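Long-range contacts in Two-component sensor histidine kinase (Nostoc sp., PDB 6OZB), which probably senses light through a phycoerythrobilin bound in its GAF domain, as part of a cyanobacterial phytochrome of the sensor histidine kinase type: residues C[47-52]-C[168-173]; C[99-104]-C[112-117]; C[17-22]-C[185-190]. The protein carries 1 engineered substitution. All coordinates share one frame; numbering follows the deposited sequence.

Interaction 1: residues C[47-52]-C[168-173]. With PEB (phycoerythrobilin), chain F.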
loop_
_atom_site.group_PDB
_atom_site.type_symbol
_atom_site.label_atom_id
_atom_site.label_comp_id
_atom_site.label_asym_id
_atom_site.label_seq_id
_atom_site.Cartn_x
_atom_site.Cartn_y
_atom_site.Cartn_z
ATOM N N LEU C 47 -2.425 19.224 -16.049
ATOM C CA LEU C 47 -1.745 18.124 -15.379
ATOM C C LEU C 47 -0.254 18.095 -15.664
ATOM O O LEU C 47 0.527 17.605 -14.853
ATOM C CB LEU C 47 -2.368 16.800 -15.801
ATOM C CG LEU C 47 -3.851 16.607 -15.580
ATOM C CD1 LEU C 47 -4.256 15.323 -16.221
ATOM C CD2 LEU C 47 -4.163 16.582 -14.102
ATOM N N GLY C 48 0.134 18.632 -16.819
ATOM C CA GLY C 48 1.536 18.768 -17.169
ATOM C C GLY C 48 2.214 17.499 -17.664
ATOM O O GLY C 48 3.439 17.433 -17.783
ATOM N N THR C 49 1.417 16.501 -17.983
ATOM C CA THR C 49 1.934 15.206 -18.386
ATOM C C THR C 49 2.155 15.138 -19.894
ATOM O O THR C 49 1.638 15.978 -20.646
ATOM C CB THR C 49 0.966 14.131 -17.969
ATOM O OG1 THR C 49 -0.329 14.522 -18.417
ATOM C CG2 THR C 49 0.970 13.980 -16.458
ATOM N N ASP C 50 2.881 14.117 -20.345
ATOM C CA ASP C 50 3.303 14.054 -21.742
ATOM C C ASP C 50 2.177 13.761 -22.717
ATOM O O ASP C 50 2.264 14.174 -23.853
ATOM C CB ASP C 50 4.375 12.993 -21.946
ATOM C CG ASP C 50 5.701 13.319 -21.263
ATOM O OD1 ASP C 50 6.093 14.510 -21.178
ATOM O OD2 ASP C 50 6.367 12.336 -20.829
ATOM N N ARG C 51 1.156 13.010 -22.286
ATOM C CA ARG C 51 0.081 12.577 -23.192
ATOM C C ARG C 51 -1.198 12.390 -22.399
ATOM O O ARG C 51 -1.220 11.628 -21.435
ATOM C CB ARG C 51 0.478 11.277 -23.922
ATOM C CG ARG C 51 -0.600 10.667 -24.858
ATOM C CD ARG C 51 -0.042 9.555 -25.763
ATOM N NE ARG C 51 0.334 8.359 -25.006
ATOM C CZ ARG C 51 1.111 7.382 -25.459
ATOM N NH1 ARG C 51 1.631 7.427 -26.681
ATOM N NH2 ARG C 51 1.395 6.357 -24.667
ATOM N N VAL C 52 -2.245 13.128 -22.785
ATOM C CA VAL C 52 -3.579 12.977 -22.205
ATOM C C VAL C 52 -4.506 12.591 -23.338
ATOM O O VAL C 52 -4.421 13.152 -24.423
ATOM C CB VAL C 52 -4.058 14.252 -21.515
ATOM C CG1 VAL C 52 -5.512 14.156 -21.080
ATOM C CG2 VAL C 52 -3.173 14.523 -20.310
ATOM N N SER C 168 -4.115 9.751 -18.553
ATOM C CA SER C 168 -2.946 10.614 -18.479
ATOM C C SER C 168 -1.689 9.753 -18.386
ATOM O O SER C 168 -1.534 9.016 -17.422
ATOM C CB SER C 168 -3.068 11.524 -17.259
ATOM O OG SER C 168 -1.928 12.368 -17.085
ATOM N N HIS C 169 -0.832 9.832 -19.404
ATOM C CA HIS C 169 0.423 9.072 -19.481
ATOM C C HIS C 169 1.626 9.997 -19.345
ATOM O O HIS C 169 1.622 11.113 -19.876
ATOM C CB HIS C 169 0.590 8.366 -20.814
ATOM C CG HIS C 169 -0.295 7.174 -21.013
ATOM N ND1 HIS C 169 -0.422 6.548 -22.240
ATOM C CD2 HIS C 169 -1.067 6.476 -20.152
ATOM C CE1 HIS C 169 -1.235 5.511 -22.121
ATOM N NE2 HIS C 169 -1.634 5.443 -20.864
ATOM N N HIS C 170 2.672 9.515 -18.673
ATOM C CA HIS C 170 3.921 10.258 -18.563
ATOM C C HIS C 170 5.108 9.345 -18.701
ATOM O O HIS C 170 5.089 8.207 -18.211
ATOM C CB HIS C 170 3.971 10.999 -17.244
ATOM C CG HIS C 170 4.898 12.158 -17.246
ATOM N ND1 HIS C 170 4.751 13.222 -18.108
ATOM C CD2 HIS C 170 5.992 12.419 -16.499
ATOM C CE1 HIS C 170 5.711 14.101 -17.878
ATOM N NE2 HIS C 170 6.468 13.647 -16.900
ATOM N N SER C 171 6.138 9.841 -19.394
ATOM C CA SER C 171 7.347 9.061 -19.705
ATOM C C SER C 171 8.336 8.977 -18.540
ATOM O O SER C 171 9.347 8.258 -18.609
ATOM C CB SER C 171 8.076 9.671 -20.909
ATOM O OG SER C 171 8.673 10.914 -20.569
ATOM N N GLU C 172 8.035 9.699 -17.468
ATOM C CA GLU C 172 8.895 9.735 -16.309
ATOM C C GLU C 172 8.137 9.439 -15.041
ATOM O O GLU C 172 6.924 9.660 -14.951
ATOM C CB GLU C 172 9.556 11.105 -16.219
ATOM C CG GLU C 172 10.478 11.348 -17.416
ATOM C CD GLU C 172 11.221 12.662 -17.368
ATOM O OE1 GLU C 172 11.036 13.433 -16.402
ATOM O OE2 GLU C 172 11.987 12.926 -18.319
ATOM N N ASN C 173 8.880 8.950 -14.061
ATOM C CA ASN C 173 8.309 8.635 -12.753
ATOM C C ASN C 173 7.659 9.864 -12.138
ATOM O O ASN C 173 8.177 10.980 -12.215
ATOM C CB ASN C 173 9.386 8.093 -11.794
ATOM C CG ASN C 173 10.147 6.902 -12.361
ATOM O OD1 ASN C 173 11.382 6.900 -12.408
ATOM N ND2 ASN C 173 9.417 5.881 -12.780
HETATM C CHC PEB F . -5.903 -0.240 -20.907
HETATM N NC PEB F . -5.714 -1.791 -18.919
HETATM C C1C PEB F . -6.058 -1.842 -17.603
HETATM C C2C PEB F . -6.686 -0.677 -17.242
HETATM C C3C PEB F . -6.750 0.128 -18.358
HETATM C C4C PEB F . -6.136 -0.588 -19.409
HETATM C CMC PEB F . -7.414 1.493 -18.318
HETATM C CAC PEB F . -7.207 -0.404 -15.790
HETATM C CBC PEB F . -6.056 -0.074 -14.854
HETATM C CGC PEB F . -5.658 1.362 -15.070
HETATM O O1C PEB F . -6.532 2.261 -14.907
HETATM O O2C PEB F . -4.472 1.669 -15.397
HETATM N ND PEB F . -4.990 1.988 -20.576
HETATM C C1D PEB F . -6.108 1.164 -21.197
HETATM C C2D PEB F . -5.930 1.394 -22.623
HETATM C C3D PEB F . -4.848 2.209 -22.876
HETATM C C4D PEB F . -4.227 2.637 -21.678
HETATM C CMD PEB F . -6.796 0.691 -23.703
HETATM C CAD PEB F . -4.326 2.517 -24.291
HETATM C CBD PEB F . -3.945 3.799 -24.587
HETATM O OD PEB F . -3.271 3.385 -21.537
HETATM N NA PEB F . -3.795 -6.063 -20.786
HETATM C C1A PEB F . -3.376 -6.344 -22.115
HETATM C C2A PEB F . -3.316 -7.835 -22.315
HETATM C C3A PEB F . -3.757 -8.482 -21.011
HETATM C C4A PEB F . -4.049 -7.296 -20.071
HETATM C CMA PEB F . -4.162 -8.307 -23.539
HETATM C CBA PEB F . -2.354 -10.632 -21.168
HETATM O OA PEB F . -3.132 -5.487 -22.948
HETATM C CHA PEB F . -4.382 -7.468 -18.759
HETATM C CAA PEB F . -2.780 -9.428 -20.306
HETATM N NB PEB F . -5.076 -4.920 -18.167
HETATM C C1B PEB F . -4.748 -6.312 -17.834
HETATM C C2B PEB F . -4.835 -6.530 -16.409
HETATM C C3B PEB F . -5.208 -5.279 -15.820
HETATM C C4B PEB F . -5.378 -4.240 -16.897
HETATM C CHB PEB F . -5.759 -2.956 -16.598
HETATM C CMB PEB F . -4.580 -7.830 -15.717
HETATM C CAB PEB F . -5.411 -5.016 -14.343
HETATM C CBB PEB F . -4.148 -4.404 -13.777
HETATM C CGB PEB F . -4.382 -4.334 -12.267
HETATM O O1B PEB F . -5.299 -3.569 -11.842
HETATM O O2B PEB F . -3.702 -5.045 -11.488
#
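Arg51 and His169 are laid side by side by their torsions: CG of Arg51 stands anti to its backbone N (chi1 177°) and the chain then bends at chi3 (68°), while CG of His169 lies beside its own backbone N. The guanidinium edge thus meets the imidazole, NH2 of Arg51 donating to ND1 of His169 at 3.0 Å, with NE adding a weak, longer bond; NH1 is held by Pro76 O. ND1 is the acceptor here, and NE2 of the same ring turns to the chromophore, giving PEB OD a short but strongly bent, weak bond (2.7 Å, 126°). Arg51 thus stands in the second shell and probably helps set the ring against the bilin.

Next to this pair the backbone forms a classic beta bulge, Asp50 and Arg51 both facing His169. OD2 of Asp50 takes two bonds from Ser171, from N at 2.9 Å and from OG at 2.7 Å, and lies over one face of the His170 ring. Thr49 OG1 and Ser168 OG share a hydrogen bond of 3.0 Å.

In the GAF sheet, strands 51-57 and 161-170 run antiparallel between strands 63-70 and 150-158, and helix 32-47 covers Val52 with Val43 and Arg44.

Interaction 2: residues C[99-104]-C[112-117]. With PEB (phycoerythrobilin), chain F.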
loop_
_atom_site.group_PDB
_atom_site.type_symbol
_atom_site.label_atom_id
_atom_site.label_comp_id
_atom_site.label_asym_id
_atom_site.label_seq_id
_atom_site.Cartn_x
_atom_site.Cartn_y
_atom_site.Cartn_z
ATOM N N SER C 99 -17.421 0.575 -8.919
ATOM C CA SER C 99 -16.818 1.457 -7.922
ATOM C C SER C 99 -16.371 2.802 -8.495
ATOM O O SER C 99 -15.943 3.674 -7.742
ATOM C CB SER C 99 -15.639 0.767 -7.252
ATOM O OG SER C 99 -16.085 -0.393 -6.576
ATOM N N LYS C 100 -16.480 2.971 -9.813
ATOM C CA LYS C 100 -16.003 4.168 -10.464
ATOM C C LYS C 100 -14.571 4.481 -10.022
ATOM O O LYS C 100 -14.221 5.623 -9.735
ATOM C CB LYS C 100 -16.946 5.342 -10.170
ATOM C CG LYS C 100 -18.394 5.025 -10.512
ATOM C CD LYS C 100 -19.194 6.295 -10.733
ATOM C CE LYS C 100 -20.631 6.005 -11.205
ATOM N NZ LYS C 100 -21.093 4.635 -10.847
ATOM N N VAL C 101 -13.751 3.444 -9.964
ATOM C CA VAL C 101 -12.398 3.576 -9.479
ATOM C C VAL C 101 -11.532 4.508 -10.360
ATOM O O VAL C 101 -11.657 4.512 -11.590
ATOM C CB VAL C 101 -11.750 2.169 -9.374
ATOM C CG1 VAL C 101 -11.303 1.667 -10.737
ATOM C CG2 VAL C 101 -10.597 2.195 -8.432
ATOM N N ARG C 102 -10.685 5.299 -9.703
ATOM C CA ARG C 102 -9.614 6.062 -10.335
ATOM C C ARG C 102 -8.340 5.300 -10.022
ATOM O O ARG C 102 -8.181 4.825 -8.904
ATOM C CB ARG C 102 -9.561 7.493 -9.816
ATOM C CG ARG C 102 -10.841 8.327 -10.121
ATOM C CD ARG C 102 -11.962 8.075 -9.138
ATOM N NE ARG C 102 -11.569 8.323 -7.757
ATOM C CZ ARG C 102 -11.587 9.513 -7.163
ATOM N NH1 ARG C 102 -11.945 10.611 -7.829
ATOM N NH2 ARG C 102 -11.198 9.610 -5.913
ATOM N N SER C 103 -7.449 5.162 -11.001
ATOM C CA SER C 103 -6.274 4.305 -10.849
ATOM C C SER C 103 -4.989 5.017 -11.209
ATOM O O SER C 103 -4.927 5.667 -12.241
ATOM C CB SER C 103 -6.392 3.079 -11.736
ATOM O OG SER C 103 -7.503 2.269 -11.415
ATOM N N ILE C 104 -3.977 4.868 -10.349
ATOM C CA ILE C 104 -2.636 5.393 -10.553
ATOM C C ILE C 104 -1.651 4.230 -10.642
ATOM O O ILE C 104 -1.467 3.542 -9.659
ATOM C CB ILE C 104 -2.202 6.297 -9.381
ATOM C CG1 ILE C 104 -3.156 7.482 -9.189
ATOM C CG2 ILE C 104 -0.759 6.743 -9.547
ATOM C CD1 ILE C 104 -3.120 8.071 -7.772
ATOM N N ILE C 112 -0.203 -0.241 -8.134
ATOM C CA ILE C 112 -1.337 0.530 -8.665
ATOM C C ILE C 112 -2.132 1.014 -7.465
ATOM O O ILE C 112 -2.356 0.258 -6.521
ATOM C CB ILE C 112 -2.229 -0.307 -9.606
ATOM C CG1 ILE C 112 -3.435 0.528 -10.067
ATOM C CG2 ILE C 112 -2.723 -1.574 -8.915
ATOM C CD1 ILE C 112 -4.291 -0.170 -11.179
ATOM N N GLY C 113 -2.509 2.285 -7.483
ATOM C CA GLY C 113 -3.262 2.881 -6.412
ATOM C C GLY C 113 -4.662 3.144 -6.894
ATOM O O GLY C 113 -4.843 3.739 -7.958
ATOM N N GLN C 114 -5.649 2.757 -6.099
ATOM C CA GLN C 114 -7.024 2.862 -6.541
ATOM C C GLN C 114 -7.862 3.532 -5.498
ATOM O O GLN C 114 -7.718 3.306 -4.283
ATOM C CB GLN C 114 -7.557 1.479 -6.904
ATOM C CG GLN C 114 -6.901 0.987 -8.209
ATOM C CD GLN C 114 -7.492 -0.288 -8.757
ATOM O OE1 GLN C 114 -7.718 -1.262 -8.033
ATOM N NE2 GLN C 114 -7.775 -0.281 -10.062
ATOM N N SER C 115 -8.728 4.405 -5.989
ATOM C CA SER C 115 -9.572 5.218 -5.129
ATOM C C SER C 115 -10.969 5.192 -5.706
ATOM O O SER C 115 -11.173 5.679 -6.809
ATOM C CB SER C 115 -9.044 6.653 -5.043
ATOM O OG SER C 115 -9.928 7.475 -4.334
ATOM N N PRO C 116 -11.919 4.560 -5.006
ATOM C CA PRO C 116 -13.308 4.626 -5.441
ATOM C C PRO C 116 -13.882 5.988 -5.142
ATOM O O PRO C 116 -13.372 6.676 -4.248
ATOM C CB PRO C 116 -14.010 3.567 -4.576
ATOM C CG PRO C 116 -12.927 2.777 -3.947
ATOM C CD PRO C 116 -11.778 3.693 -3.826
ATOM N N VAL C 117 -14.921 6.367 -5.875
ATOM C CA VAL C 117 -15.707 7.543 -5.539
ATOM C C VAL C 117 -16.780 7.067 -4.569
ATOM O O VAL C 117 -17.105 7.734 -3.583
ATOM C CB VAL C 117 -16.340 8.184 -6.770
ATOM C CG1 VAL C 117 -17.193 9.376 -6.361
ATOM C CG2 VAL C 117 -15.261 8.622 -7.728
HETATM C CHC PEB F . -5.903 -0.240 -20.907
HETATM N NC PEB F . -5.714 -1.791 -18.919
HETATM C C1C PEB F . -6.058 -1.842 -17.603
HETATM C C2C PEB F . -6.686 -0.677 -17.242
HETATM C C3C PEB F . -6.750 0.128 -18.358
HETATM C C4C PEB F . -6.136 -0.588 -19.409
HETATM C CMC PEB F . -7.414 1.493 -18.318
HETATM C CAC PEB F . -7.207 -0.404 -15.790
HETATM C CBC PEB F . -6.056 -0.074 -14.854
HETATM C CGC PEB F . -5.658 1.362 -15.070
HETATM O O1C PEB F . -6.532 2.261 -14.907
HETATM O O2C PEB F . -4.472 1.669 -15.397
HETATM N ND PEB F . -4.990 1.988 -20.576
HETATM C C1D PEB F . -6.108 1.164 -21.197
HETATM C C2D PEB F . -5.930 1.394 -22.623
HETATM C C3D PEB F . -4.848 2.209 -22.876
HETATM C C4D PEB F . -4.227 2.637 -21.678
HETATM C CMD PEB F . -6.796 0.691 -23.703
HETATM C CAD PEB F . -4.326 2.517 -24.291
HETATM C CBD PEB F . -3.945 3.799 -24.587
HETATM O OD PEB F . -3.271 3.385 -21.537
HETATM N NA PEB F . -3.795 -6.063 -20.786
HETATM C C1A PEB F . -3.376 -6.344 -22.115
HETATM C C2A PEB F . -3.316 -7.835 -22.315
HETATM C C3A PEB F . -3.757 -8.482 -21.011
HETATM C C4A PEB F . -4.049 -7.296 -20.071
HETATM C CMA PEB F . -4.162 -8.307 -23.539
HETATM C CBA PEB F . -2.354 -10.632 -21.168
HETATM O OA PEB F . -3.132 -5.487 -22.948
HETATM C CHA PEB F . -4.382 -7.468 -18.759
HETATM C CAA PEB F . -2.780 -9.428 -20.306
HETATM N NB PEB F . -5.076 -4.920 -18.167
HETATM C C1B PEB F . -4.748 -6.312 -17.834
HETATM C C2B PEB F . -4.835 -6.530 -16.409
HETATM C C3B PEB F . -5.208 -5.279 -15.820
HETATM C C4B PEB F . -5.378 -4.240 -16.897
HETATM C CHB PEB F . -5.759 -2.956 -16.598
HETATM C CMB PEB F . -4.580 -7.830 -15.717
HETATM C CAB PEB F . -5.411 -5.016 -14.343
HETATM C CBB PEB F . -4.148 -4.404 -13.777
HETATM C CGB PEB F . -4.382 -4.334 -12.267
HETATM O O1B PEB F . -5.299 -3.569 -11.842
HETATM O O2B PEB F . -3.702 -5.045 -11.488
#
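Arg102 and Ser115 are a hydrogen-bonded pair in the beta hairpin of strands 102-106 and 111-115, and here the contact is tight. The Arg102 chain folds back at chi2 (82°) and chi3 (56°) to grip Ser115 side-on: NE reaches the carbonyl O at 2.8 Å from above its plane, and NH2 meets OG at 2.9 Å. Backbone N of Arg102 reaches the same Ser115 O from the opposite face, giving that oxygen two donors. NH1 goes on to Gln185 of helix 178-201. Further along, Ile104 and Gly113 exchange two backbone bonds, the shorter from Gly113 N to Ile104 O at 2.7 Å.

The other end is looser. Val117, poorly ordered and partly exposed, offers its N to Ser99 O over a weak 3.4 Å bond, and its CG2 rests over one face of the Arg102 guanidinium, toward the rim. Lys100 beside it sends its end away from the hairpin.

The opposite face of the strands looks to the bilin: Ser103 CB lies 3.3 Å from propionate oxygen O1C of PEB, and CD1 of Ile112 sits near O1B. There Gln114, whose OE1 binds Arg133, aims NE2 in its amide plane at Ser103 OG, 2.9 Å away.

Interaction 3: residues C[17-22]-C[185-190]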
loop_
_atom_site.group_PDB
_atom_site.type_symbol
_atom_site.label_atom_id
_atom_site.label_comp_id
_atom_site.label_asym_id
_atom_site.label_seq_id
_atom_site.Cartn_x
_atom_site.Cartn_y
_atom_site.Cartn_z
ATOM N N SER C 17 -10.767 26.873 -13.894
ATOM C CA SER C 17 -10.793 27.515 -15.194
ATOM C C SER C 17 -11.020 26.476 -16.307
ATOM O O SER C 17 -11.708 26.762 -17.278
ATOM C CB SER C 17 -9.486 28.265 -15.424
ATOM O OG SER C 17 -9.389 28.690 -16.765
ATOM N N VAL C 18 -10.476 25.277 -16.161
ATOM C CA VAL C 18 -10.750 24.206 -17.117
ATOM C C VAL C 18 -12.239 23.864 -17.165
ATOM O O VAL C 18 -12.812 23.650 -18.236
ATOM C CB VAL C 18 -9.945 22.932 -16.783
ATOM C CG1 VAL C 18 -10.417 21.755 -17.621
ATOM C CG2 VAL C 18 -8.463 23.173 -17.020
ATOM N N LEU C 19 -12.865 23.799 -16.003
ATOM C CA LEU C 19 -14.287 23.476 -15.950
ATOM C C LEU C 19 -15.113 24.563 -16.612
ATOM O O LEU C 19 -16.064 24.265 -17.323
ATOM C CB LEU C 19 -14.739 23.336 -14.502
ATOM C CG LEU C 19 -14.227 22.131 -13.689
ATOM C CD1 LEU C 19 -15.248 21.829 -12.622
ATOM C CD2 LEU C 19 -13.902 20.906 -14.473
ATOM N N ARG C 20 -14.750 25.824 -16.360
ATOM C CA ARG C 20 -15.454 26.960 -16.939
ATOM C C ARG C 20 -15.318 26.950 -18.437
ATOM O O ARG C 20 -16.250 27.288 -19.139
ATOM C CB ARG C 20 -14.939 28.281 -16.374
ATOM C CG ARG C 20 -15.387 28.573 -14.930
ATOM C CD ARG C 20 -15.151 30.001 -14.548
ATOM N NE ARG C 20 -13.737 30.366 -14.572
ATOM C CZ ARG C 20 -12.890 30.304 -13.547
ATOM N NH1 ARG C 20 -13.286 29.883 -12.360
ATOM N NH2 ARG C 20 -11.628 30.686 -13.712
ATOM N N ARG C 21 -14.149 26.551 -18.934
ATOM C CA ARG C 21 -13.933 26.570 -20.366
ATOM C C ARG C 21 -14.766 25.460 -21.041
ATOM O O ARG C 21 -15.265 25.642 -22.140
ATOM C CB ARG C 21 -12.450 26.435 -20.664
ATOM C CG ARG C 21 -11.648 27.701 -20.335
ATOM C CD ARG C 21 -10.138 27.445 -20.563
ATOM N NE ARG C 21 -9.318 28.589 -20.166
ATOM C CZ ARG C 21 -9.196 29.708 -20.885
ATOM N NH1 ARG C 21 -9.845 29.843 -22.034
ATOM N NH2 ARG C 21 -8.431 30.705 -20.449
ATOM N N ILE C 22 -14.951 24.318 -20.386
ATOM C CA ILE C 22 -15.838 23.292 -20.935
ATOM C C ILE C 22 -17.263 23.801 -20.972
ATOM O O ILE C 22 -17.952 23.644 -21.964
ATOM C CB ILE C 22 -15.806 21.958 -20.119
ATOM C CG1 ILE C 22 -14.424 21.334 -20.159
ATOM C CG2 ILE C 22 -16.811 20.963 -20.680
ATOM C CD1 ILE C 22 -14.253 20.197 -19.133
ATOM N N GLN C 185 -11.414 14.153 -11.477
ATOM C CA GLN C 185 -12.793 13.724 -11.200
ATOM C C GLN C 185 -13.777 14.820 -11.588
ATOM O O GLN C 185 -14.836 14.552 -12.157
ATOM C CB GLN C 185 -12.979 13.351 -9.739
ATOM C CG GLN C 185 -14.397 12.754 -9.440
ATOM C CD GLN C 185 -14.631 11.460 -10.182
ATOM O OE1 GLN C 185 -13.845 10.530 -10.072
ATOM N NE2 GLN C 185 -15.689 11.407 -10.977
ATOM N N MET C 186 -13.433 16.060 -11.285
ATOM C CA MET C 186 -14.295 17.181 -11.650
ATOM C C MET C 186 -14.351 17.325 -13.174
ATOM O O MET C 186 -15.388 17.647 -13.736
ATOM C CB MET C 186 -13.826 18.472 -10.985
ATOM C CG MET C 186 -13.838 18.436 -9.481
ATOM S SD MET C 186 -13.703 20.092 -8.798
ATOM C CE MET C 186 -12.757 20.957 -10.060
ATOM N N ILE C 187 -13.226 17.106 -13.833
ATOM C CA ILE C 187 -13.184 17.169 -15.286
ATOM C C ILE C 187 -14.047 16.084 -15.934
ATOM O O ILE C 187 -14.808 16.369 -16.870
ATOM C CB ILE C 187 -11.738 17.057 -15.811
ATOM C CG1 ILE C 187 -10.988 18.342 -15.425
ATOM C CG2 ILE C 187 -11.709 16.845 -17.302
ATOM C CD1 ILE C 187 -9.445 18.186 -15.397
ATOM N N VAL C 188 -13.957 14.840 -15.464
ATOM C CA VAL C 188 -14.834 13.827 -16.053
ATOM C C VAL C 188 -16.296 14.071 -15.677
ATOM O O VAL C 188 -17.171 13.779 -16.489
ATOM C CB VAL C 188 -14.408 12.363 -15.700
ATOM C CG1 VAL C 188 -12.975 12.118 -16.193
ATOM C CG2 VAL C 188 -14.522 12.034 -14.237
ATOM N N ASP C 189 -16.584 14.638 -14.497
ATOM C CA ASP C 189 -17.966 15.000 -14.136
ATOM C C ASP C 189 -18.510 16.077 -15.082
ATOM O O ASP C 189 -19.668 16.030 -15.501
ATOM C CB ASP C 189 -18.054 15.513 -12.710
ATOM C CG ASP C 189 -17.881 14.405 -11.661
ATOM O OD1 ASP C 189 -17.901 13.205 -12.030
ATOM O OD2 ASP C 189 -17.701 14.750 -10.470
ATOM N N GLN C 190 -17.663 17.046 -15.430
ATOM C CA GLN C 190 -18.072 18.120 -16.339
ATOM C C GLN C 190 -18.241 17.600 -17.768
ATOM O O GLN C 190 -19.143 18.025 -18.480
ATOM C CB GLN C 190 -17.056 19.274 -16.306
ATOM C CG GLN C 190 -17.492 20.530 -17.124
ATOM C CD GLN C 190 -18.763 21.178 -16.573
ATOM O OE1 GLN C 190 -18.742 21.881 -15.566
ATOM N NE2 GLN C 190 -19.889 20.905 -17.221
#
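Gln190 brings the flat group that comes near the other helix in the parallel helix pair of 17-22 and 185-190: its amide oxygen OE1 is 4.0 Å from Leu19 O, with no hydrogen bond between them. The other flat groups turn elsewhere. The Gln185 amide holds Asp189 OD1 near its own plane, one turn along the same helix, although the carboxylate is met from above its plane. The guanidinium of Arg20 lies with one face over CA of Ser17, offset toward its rim.

The axes of segments 17-22 and 185-190, parts of helices 12-27 and 178-201, approach to 9.9 Å at 8°. No hydrogen bond crosses between them; the contact is mainly van der Waals, with Leu19 at its heart and the aliphatic part of Gln190 packed on Ile22. CG of Leu19 lies beside the backbone N (chi1 -69°), and the two methyls beyond it divide the work: CD1 meets the Met186 methyl CE at 3.7 Å, the two side chains crossing at about a right angle, while CD2 lies against the Met186 carbonyl and CG1 of Ile187. On the inner side Val18 CG1 touches the same Ile187 CG1 at 4.1 Å.

Helix 32-47 completes a three-helix layer, touching both Ile22 and Ile187. Behind it lies the sheet, where Ile187 and Val188 both pack on Leu166 of strand 161-170. At the C-terminal end of the contact Ile22 and Gln190 slide past each other in opposite directions, and Ile22 CG2 comes to 3.6 Å from CG of Gln190.

How the interactions relate
Interactions 1 and 2 sit on one sheet, separated by strand 150-158, with centres 18 Å apart and nearest atoms about 7 Å apart. They do not touch, but both reach the same phycoerythrobilin: interaction 1 at the carbonyl OD, interaction 2 at the propionates. Arg133, which bonds the bilin as well, ties Gln114 of interaction 2 into that pocket. Interaction 3 lies in the helical layer and has no residue in the pocket; its centre is 19 Å from each of the others. It meets interaction 2 directly, through Arg102 NH1 and Gln185 OE1 at 2.9 Å, a probable hydrogen bond. Nearest atoms of interaction 1 stay about 6 Å away, although strand 161-170 leads into helix 178-201.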